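Local coordinates for Mec-8 protein (Caenorhabditis elegans, PDB 6DG0) that probably binds RNA as a nuclear splicing factor, here represented by its C-terminal RNA recognition motif in complex with a short DNA strand, at residues Ser4-Ala9 against Val46-Leu51; Phe30-Leu35 against Asn81-Val86. The protein carries 2 engineered substitutions. One frame throughout, in Å; residues are numbered along the deposited sequence.

Contact 1 (Ser4-Ala9 against Val46-Leu51); sequences STLFVA and VEYSDL. With nucleotides of chain D.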
loop_
_atom_site.group_PDB
_atom_site.type_symbol
_atom_site.label_atom_id
_atom_site.label_comp_id
_atom_site.label_asym_id
_atom_site.label_seq_id
_atom_site.Cartn_x
_atom_site.Cartn_y
_atom_site.Cartn_z
ATOM N N SER A 4 -3.416 9.527 6.351
ATOM C CA SER A 4 -3.613 9.473 4.905
ATOM C C SER A 4 -3.406 8.066 4.354
ATOM O O SER A 4 -2.391 7.423 4.627
ATOM C CB SER A 4 -2.673 10.455 4.204
ATOM O OG SER A 4 -2.885 10.451 2.803
ATOM N N THR A 5 -4.374 7.599 3.572
ATOM C CA THR A 5 -4.357 6.240 3.042
ATOM C C THR A 5 -3.888 6.187 1.586
ATOM O O THR A 5 -4.273 7.025 0.771
ATOM C CB THR A 5 -5.762 5.603 3.138
ATOM O OG1 THR A 5 -6.185 5.571 4.506
ATOM C CG2 THR A 5 -5.758 4.185 2.584
ATOM N N LEU A 6 -3.067 5.191 1.268
ATOM C CA LEU A 6 -2.606 4.971 -0.100
ATOM C C LEU A 6 -3.303 3.769 -0.735
ATOM O O LEU A 6 -3.720 2.844 -0.037
ATOM C CB LEU A 6 -1.089 4.765 -0.134
ATOM C CG LEU A 6 -0.196 5.921 0.322
ATOM C CD1 LEU A 6 1.264 5.490 0.345
ATOM C CD2 LEU A 6 -0.388 7.132 -0.580
ATOM N N PHE A 7 -3.437 3.796 -2.058
ATOM C CA PHE A 7 -3.960 2.659 -2.812
ATOM C C PHE A 7 -2.834 1.956 -3.571
ATOM O O PHE A 7 -2.075 2.598 -4.293
ATOM C CB PHE A 7 -5.060 3.112 -3.778
ATOM C CG PHE A 7 -5.449 2.070 -4.791
ATOM C CD1 PHE A 7 -6.312 1.041 -4.450
ATOM C CD2 PHE A 7 -4.966 2.128 -6.090
ATOM C CE1 PHE A 7 -6.671 0.078 -5.377
ATOM C CE2 PHE A 7 -5.325 1.171 -7.021
ATOM C CZ PHE A 7 -6.179 0.146 -6.664
ATOM N N VAL A 8 -2.738 0.639 -3.417
ATOM C CA VAL A 8 -1.676 -0.131 -4.064
ATOM C C VAL A 8 -2.218 -1.218 -4.994
ATOM O O VAL A 8 -2.988 -2.079 -4.579
ATOM C CB VAL A 8 -0.750 -0.786 -3.019
ATOM C CG1 VAL A 8 0.396 -1.516 -3.704
ATOM C CG2 VAL A 8 -0.218 0.263 -2.051
ATOM N N ALA A 9 -1.791 -1.166 -6.252
ATOM C CA ALA A 9 -2.203 -2.121 -7.280
ATOM C C ALA A 9 -0.998 -2.917 -7.777
ATOM O O ALA A 9 0.112 -2.731 -7.278
ATOM C CB ALA A 9 -2.884 -1.403 -8.435
ATOM N N VAL A 46 -2.888 1.135 2.419
ATOM C CA VAL A 46 -1.873 1.354 3.445
ATOM C C VAL A 46 -1.984 2.750 4.049
ATOM O O VAL A 46 -1.921 3.752 3.337
ATOM C CB VAL A 46 -0.454 1.160 2.881
ATOM C CG1 VAL A 46 0.568 1.182 4.006
ATOM C CG2 VAL A 46 -0.371 -0.145 2.112
ATOM N N GLU A 47 -2.144 2.807 5.368
ATOM C CA GLU A 47 -2.342 4.075 6.060
ATOM C C GLU A 47 -1.073 4.604 6.727
ATOM O O GLU A 47 -0.322 3.849 7.345
ATOM C CB GLU A 47 -3.443 3.934 7.109
ATOM C CG GLU A 47 -3.857 5.251 7.727
ATOM C CD GLU A 47 -4.871 5.080 8.837
ATOM O OE1 GLU A 47 -4.560 4.379 9.822
ATOM O OE2 GLU A 47 -5.980 5.645 8.723
ATOM N N TYR A 48 -0.842 5.906 6.593
ATOM C CA TYR A 48 0.254 6.574 7.291
ATOM C C TYR A 48 -0.259 7.675 8.225
ATOM O O TYR A 48 -1.386 8.144 8.079
ATOM C CB TYR A 48 1.255 7.138 6.285
ATOM C CG TYR A 48 2.147 6.074 5.687
ATOM C CD1 TYR A 48 1.747 5.349 4.569
ATOM C CD2 TYR A 48 3.388 5.791 6.242
ATOM C CE1 TYR A 48 2.563 4.370 4.026
ATOM C CE2 TYR A 48 4.208 4.819 5.708
ATOM C CZ TYR A 48 3.792 4.112 4.599
ATOM O OH TYR A 48 4.610 3.143 4.066
ATOM N N SER A 49 0.579 8.089 9.174
ATOM C CA SER A 49 0.155 8.999 10.239
ATOM C C SER A 49 -0.288 10.371 9.730
ATOM O O SER A 49 -1.142 11.015 10.337
ATOM C CB SER A 49 1.282 9.170 11.261
ATOM O OG SER A 49 2.434 9.738 10.665
ATOM N N ASP A 50 0.284 10.810 8.615
ATOM C CA ASP A 50 -0.126 12.064 7.992
ATOM C C ASP A 50 0.153 12.031 6.490
ATOM O O ASP A 50 0.772 11.090 5.990
ATOM C CB ASP A 50 0.569 13.263 8.660
ATOM C CG ASP A 50 2.087 13.226 8.531
ATOM O OD1 ASP A 50 2.608 13.090 7.402
ATOM O OD2 ASP A 50 2.768 13.341 9.573
ATOM N N LEU A 51 -0.319 13.051 5.779
ATOM C CA LEU A 51 -0.152 13.131 4.331
ATOM C C LEU A 51 1.307 13.109 3.884
ATOM O O LEU A 51 1.659 12.402 2.941
ATOM C CB LEU A 51 -0.823 14.394 3.789
ATOM C CG LEU A 51 -0.724 14.563 2.271
ATOM C CD1 LEU A 51 -1.355 13.379 1.559
ATOM C CD2 LEU A 51 -1.363 15.870 1.828
ATOM P P DC D 3 -11.682 0.490 -8.906
ATOM O OP1 DC D 3 -13.006 0.015 -8.451
ATOM O OP2 DC D 3 -11.541 1.852 -9.468
ATOM O "O5'" DC D 3 -10.638 0.352 -7.702
ATOM C "C5'" DC D 3 -10.612 -0.834 -6.907
ATOM C "C4'" DC D 3 -10.818 -0.512 -5.433
ATOM O "O4'" DC D 3 -9.753 0.362 -4.976
ATOM C "C3'" DC D 3 -12.118 0.208 -5.090
ATOM O "O3'" DC D 3 -12.559 -0.187 -3.798
ATOM C "C2'" DC D 3 -11.703 1.674 -5.109
ATOM C "C1'" DC D 3 -10.289 1.599 -4.550
ATOM N N1 DC D 3 -9.402 2.688 -5.042
ATOM C C2 DC D 3 -9.159 3.799 -4.231
ATOM O O2 DC D 3 -9.689 3.858 -3.114
ATOM N N3 DC D 3 -8.349 4.784 -4.692
ATOM C C4 DC D 3 -7.798 4.684 -5.903
ATOM N N4 DC D 3 -7.006 5.680 -6.313
ATOM C C5 DC D 3 -8.036 3.559 -6.746
ATOM C C6 DC D 3 -8.838 2.594 -6.281
ATOM P P DG D 2 -9.994 2.955 -13.589
ATOM O OP1 DG D 2 -11.391 2.943 -14.074
ATOM O OP2 DG D 2 -9.462 4.147 -12.891
ATOM O "O5'" DG D 2 -9.818 1.676 -12.651
ATOM C "C5'" DG D 2 -10.458 0.457 -13.007
ATOM C "C4'" DG D 2 -9.983 -0.672 -12.122
ATOM O "O4'" DG D 2 -8.646 -1.024 -12.497
ATOM C "C3'" DG D 2 -9.886 -0.326 -10.650
ATOM O "O3'" DG D 2 -11.146 -0.546 -10.014
ATOM C "C2'" DG D 2 -8.811 -1.296 -10.138
ATOM C "C1'" DG D 2 -8.013 -1.652 -11.406
ATOM N N9 DG D 2 -6.614 -1.222 -11.381
ATOM C C8 DG D 2 -5.513 -1.996 -11.655
ATOM N N7 DG D 2 -4.386 -1.348 -11.569
ATOM C C5 DG D 2 -4.758 -0.057 -11.224
ATOM C C6 DG D 2 -3.961 1.089 -10.991
ATOM O O6 DG D 2 -2.728 1.190 -11.049
ATOM N N1 DG D 2 -4.737 2.198 -10.663
ATOM C C2 DG D 2 -6.108 2.199 -10.570
ATOM N N2 DG D 2 -6.680 3.366 -10.240
ATOM N N3 DG D 2 -6.868 1.132 -10.786
ATOM C C4 DG D 2 -6.128 0.042 -11.106
#
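Leu-6 CG stands anti to its carbonyl carbon (chi1 -63°), as does Tyr-48 CG (chi1 -76°). Each side chain therefore sets out beside its own backbone N. The two cross obliquely, with Leu-6 CD1 4.1 Å from Tyr-48 CE1. Val-8 CG2 touches Val-46 CG2 at 4.2 Å. Met-58 and Ala-54 of helix 51-61 pack against this apolar face.

The backbones run antiparallel. Leu-6 N donates to Val-46 O at 2.8 Å and 167°, and Val-46 N returns a bond to Leu-6 O. Ser-4 and Tyr-48 form the second hydrogen-bonded pair. Between these two pairs sits the non-hydrogen-bonded pair Thr-5 and Glu-47. These are the two central strands of the RNA recognition motif sheet, which in this family carry the RNP2 and RNP1 sequences.

The Phe-7 side chain leaves the strand away from residues 46-51, and its ring meets the bound DNA. The base of DC3 of chain D covers one face of the ring, with C6 3.3 Å above the plane and over the centre. An alanine here would probably leave that cytosine without the flat surface it rests on. Farther along the strand, Ala-9 CB lies 3.5 Å from N7 of DG2 of chain D.

Contact 2 (Phe30-Leu35 against Asn81-Val86); sequences FTRLRL and NKMADV. With nucleotides of chain D.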
loop_
_atom_site.group_PDB
_atom_site.type_symbol
_atom_site.label_atom_id
_atom_site.label_comp_id
_atom_site.label_asym_id
_atom_site.label_seq_id
_atom_site.Cartn_x
_atom_site.Cartn_y
_atom_site.Cartn_z
ATOM N N PHE A 30 4.093 4.710 9.308
ATOM C CA PHE A 30 3.232 3.572 8.983
ATOM C C PHE A 30 2.303 3.206 10.135
ATOM O O PHE A 30 2.764 2.870 11.225
ATOM C CB PHE A 30 4.068 2.348 8.596
ATOM C CG PHE A 30 3.253 1.099 8.400
ATOM C CD1 PHE A 30 2.581 0.873 7.210
ATOM C CD2 PHE A 30 3.158 0.150 9.406
ATOM C CE1 PHE A 30 1.829 -0.274 7.027
ATOM C CE2 PHE A 30 2.408 -0.999 9.230
ATOM C CZ PHE A 30 1.742 -1.211 8.039
ATOM N N THR A 31 0.997 3.285 9.900
ATOM C CA THR A 31 0.037 2.926 10.936
ATOM C C THR A 31 -0.557 1.532 10.751
ATOM O O THR A 31 -0.443 0.687 11.637
ATOM C CB THR A 31 -1.116 3.945 10.997
ATOM O OG1 THR A 31 -0.582 5.275 11.019
ATOM C CG2 THR A 31 -1.961 3.715 12.238
ATOM N N ARG A 32 -1.175 1.288 9.599
ATOM C CA ARG A 32 -1.875 0.025 9.370
ATOM C C ARG A 32 -2.098 -0.288 7.890
ATOM O O ARG A 32 -2.117 0.608 7.045
ATOM C CB ARG A 32 -3.214 0.016 10.110
ATOM C CG ARG A 32 -4.083 1.221 9.847
ATOM C CD ARG A 32 -5.032 1.448 11.009
ATOM N NE ARG A 32 -5.880 2.618 10.814
ATOM C CZ ARG A 32 -7.172 2.557 10.510
ATOM N NH1 ARG A 32 -7.870 3.673 10.351
ATOM N NH2 ARG A 32 -7.764 1.379 10.367
ATOM N N LEU A 33 -2.268 -1.573 7.595
ATOM C CA LEU A 33 -2.437 -2.062 6.230
ATOM C C LEU A 33 -3.628 -3.019 6.110
ATOM O O LEU A 33 -3.900 -3.800 7.019
ATOM C CB LEU A 33 -1.144 -2.749 5.767
ATOM C CG LEU A 33 -1.091 -3.554 4.467
ATOM C CD1 LEU A 33 0.297 -3.443 3.868
ATOM C CD2 LEU A 33 -1.445 -5.019 4.692
ATOM N N ARG A 34 -4.336 -2.949 4.985
ATOM C CA ARG A 34 -5.396 -3.910 4.691
ATOM C C ARG A 34 -5.241 -4.500 3.299
ATOM O O ARG A 34 -5.106 -3.772 2.311
ATOM C CB ARG A 34 -6.787 -3.279 4.829
ATOM C CG ARG A 34 -7.225 -3.082 6.270
ATOM C CD ARG A 34 -7.991 -1.789 6.490
ATOM N NE ARG A 34 -9.427 -2.031 6.625
ATOM C CZ ARG A 34 -10.044 -2.226 7.789
ATOM N NH1 ARG A 34 -9.346 -2.226 8.916
ATOM N NH2 ARG A 34 -11.356 -2.439 7.828
ATOM N N LEU A 35 -5.276 -5.828 3.242
ATOM C CA LEU A 35 -5.059 -6.572 2.012
ATOM C C LEU A 35 -6.377 -7.196 1.555
ATOM O O LEU A 35 -6.970 -8.024 2.253
ATOM C CB LEU A 35 -3.993 -7.648 2.211
ATOM C CG LEU A 35 -3.588 -8.485 0.997
ATOM C CD1 LEU A 35 -3.097 -7.594 -0.125
ATOM C CD2 LEU A 35 -2.526 -9.499 1.389
ATOM N N ASN A 81 -10.674 7.531 -0.534
ATOM C CA ASN A 81 -11.233 7.757 0.787
ATOM C C ASN A 81 -10.247 7.319 1.857
ATOM O O ASN A 81 -9.419 6.438 1.624
ATOM C CB ASN A 81 -12.553 7.002 0.952
ATOM C CG ASN A 81 -13.567 7.361 -0.113
ATOM O OD1 ASN A 81 -13.734 6.633 -1.091
ATOM N ND2 ASN A 81 -14.252 8.482 0.071
ATOM N N LYS A 82 -10.320 7.952 3.021
ATOM C CA LYS A 82 -9.498 7.547 4.148
ATOM C C LYS A 82 -9.909 6.168 4.629
ATOM O O LYS A 82 -11.055 5.756 4.455
ATOM C CB LYS A 82 -9.599 8.561 5.289
ATOM C CG LYS A 82 -9.197 9.968 4.890
ATOM C CD LYS A 82 -9.122 10.878 6.102
ATOM C CE LYS A 82 -8.235 12.074 5.819
ATOM N NZ LYS A 82 -8.413 12.584 4.430
ATOM N N MET A 83 -8.971 5.464 5.247
ATOM C CA MET A 83 -9.285 4.199 5.884
ATOM C C MET A 83 -10.171 4.487 7.087
ATOM O O MET A 83 -9.896 5.410 7.855
ATOM C CB MET A 83 -8.008 3.471 6.295
ATOM C CG MET A 83 -8.208 2.070 6.835
ATOM S SD MET A 83 -6.623 1.296 7.203
ATOM C CE MET A 83 -5.873 1.289 5.574
ATOM N N ALA A 84 -11.240 3.708 7.232
ATOM C CA ALA A 84 -12.216 3.906 8.300
ATOM C C ALA A 84 -11.557 3.929 9.675
ATOM O O ALA A 84 -10.535 3.278 9.892
ATOM C CB ALA A 84 -13.283 2.824 8.244
ATOM N N ASP A 85 -12.142 4.690 10.597
ATOM C CA ASP A 85 -11.616 4.798 11.958
ATOM C C ASP A 85 -11.617 3.441 12.666
ATOM O O ASP A 85 -12.093 2.452 12.102
ATOM C CB ASP A 85 -12.411 5.829 12.763
ATOM C CG ASP A 85 -12.062 7.261 12.382
ATOM O OD1 ASP A 85 -11.132 7.456 11.569
ATOM O OD2 ASP A 85 -12.713 8.194 12.900
ATOM N N VAL A 86 -11.097 3.418 13.897
ATOM C CA VAL A 86 -10.728 2.194 14.627
ATOM C C VAL A 86 -9.501 1.535 14.006
ATOM O O VAL A 86 -8.416 2.119 13.982
ATOM C CB VAL A 86 -11.866 1.152 14.683
ATOM C CG1 VAL A 86 -11.452 -0.044 15.544
ATOM C CG2 VAL A 86 -13.147 1.790 15.179
ATOM P P DC D 5 -15.441 -4.581 1.798
ATOM O OP1 DC D 5 -15.554 -6.053 1.893
ATOM O OP2 DC D 5 -16.544 -3.797 1.198
ATOM O "O5'" DC D 5 -15.162 -3.988 3.259
ATOM C "C5'" DC D 5 -14.114 -4.531 4.047
ATOM C "C4'" DC D 5 -13.739 -3.592 5.183
ATOM O "O4'" DC D 5 -13.159 -2.386 4.642
ATOM C "C3'" DC D 5 -14.894 -3.133 6.082
ATOM O "O3'" DC D 5 -14.725 -3.682 7.387
ATOM C "C2'" DC D 5 -14.795 -1.597 6.096
ATOM C "C1'" DC D 5 -13.399 -1.345 5.546
ATOM N N1 DC D 5 -13.252 -0.042 4.841
ATOM C C2 DC D 5 -12.264 0.853 5.262
ATOM O O2 DC D 5 -11.530 0.535 6.205
ATOM N N3 DC D 5 -12.133 2.039 4.620
ATOM C C4 DC D 5 -12.945 2.342 3.608
ATOM N N4 DC D 5 -12.778 3.525 3.007
ATOM C C5 DC D 5 -13.963 1.445 3.166
ATOM C C6 DC D 5 -14.082 0.276 3.806
ATOM P P DA D 4 -14.089 -0.609 -3.556
ATOM O OP1 DA D 4 -14.546 -1.385 -4.730
ATOM O OP2 DA D 4 -14.817 0.615 -3.153
ATOM O "O5'" DA D 4 -14.029 -1.570 -2.279
ATOM C "C5'" DA D 4 -13.237 -2.754 -2.300
ATOM C "C4'" DA D 4 -12.920 -3.211 -0.884
ATOM O "O4'" DA D 4 -11.855 -2.389 -0.340
ATOM C "C3'" DA D 4 -14.086 -3.105 0.099
ATOM O "O3'" DA D 4 -14.101 -4.221 0.983
ATOM C "C2'" DA D 4 -13.802 -1.802 0.843
ATOM C "C1'" DA D 4 -12.279 -1.764 0.853
ATOM N N9 DA D 4 -11.743 -0.406 0.868
ATOM C C8 DA D 4 -12.040 0.601 -0.009
ATOM N N7 DA D 4 -11.415 1.725 0.244
ATOM C C5 DA D 4 -10.654 1.439 1.366
ATOM C C6 DA D 4 -9.764 2.218 2.132
ATOM N N6 DA D 4 -9.484 3.498 1.861
ATOM N N1 DA D 4 -9.170 1.629 3.190
ATOM C C2 DA D 4 -9.452 0.348 3.458
ATOM N N3 DA D 4 -10.269 -0.484 2.813
ATOM C C4 DA D 4 -10.845 0.130 1.767
#
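Arg-32 and Arg-34 reach from strand 30-37 to Met-83 and the loop around it. The strand is an outer one of the RNA recognition motif sheet, and the loop follows the last strand, 75-78. Thr-31 and Arg-32 both face Glu-47, which makes a classic beta bulge where this strand pairs with strand 42-48.

Arg-32 CG lies between the backbone N and the carbonyl carbon (chi1 51°), a crowded position. From there the chain runs extended to NE. The loop lines both faces and one edge of the guanidinium. Met-83 SD sits 3.3 Å above one face of the Arg-32 group, offset toward the rim. Val-86 O lies 3.7 Å above the opposite face, over its centre. At the edge, Arg-32 NH1 donates to Ala-84 O at 2.7 Å. The bond is nearly straight, 170°, and Ala-84 O lies in the guanidinium plane, although the donor stands above the carbonyl plane. Arg-32 NH2 adds a weak bond to the same oxygen. NE faces Glu-47 OE1 in a salt bridge modelled too short for its length to be trusted.

Met-83 bends at its last torsion (chi3 -61°), which places CE near Arg-34 CD. Met-83 SD is 3.4 Å from that CD. Arg-34 itself bends at chi2 and chi3. A face of its guanidinium meets DC5 of chain D, with NE 3.3 Å from O2.

The loop backbone reads the same base. N4 of DC5 donates to Lys-82 O at 3.2 Å, and Ala-84 N gives a weak bond to O2 of DC5. One nucleotide earlier, Asn-81 O lies 3.0 Å from N6 of DA4 of chain D.

In the fold
The centres of contacts 1 and 2 lie about 7 Å apart, and the two contacts touch directly. Glu-47 and Arg-32 join them. Thr-5 OG1 of contact 1 makes a probable hydrogen bond with Met-83 N of contact 2, 2.9 Å long. Strand 4-11 is thus tied through Thr-5 to the loop that carries Met-83. Strands 42-48 and 30-37 are also neighbours in the sheet, and Tyr-48 CD2 packs 3.3 Å from Phe-30 N. Phe-7 and Ala-9 of the 4-9 segment meet DG2 and DC3 of chain D, while contact 2 takes DA4 and DC5, next along the same DNA strand.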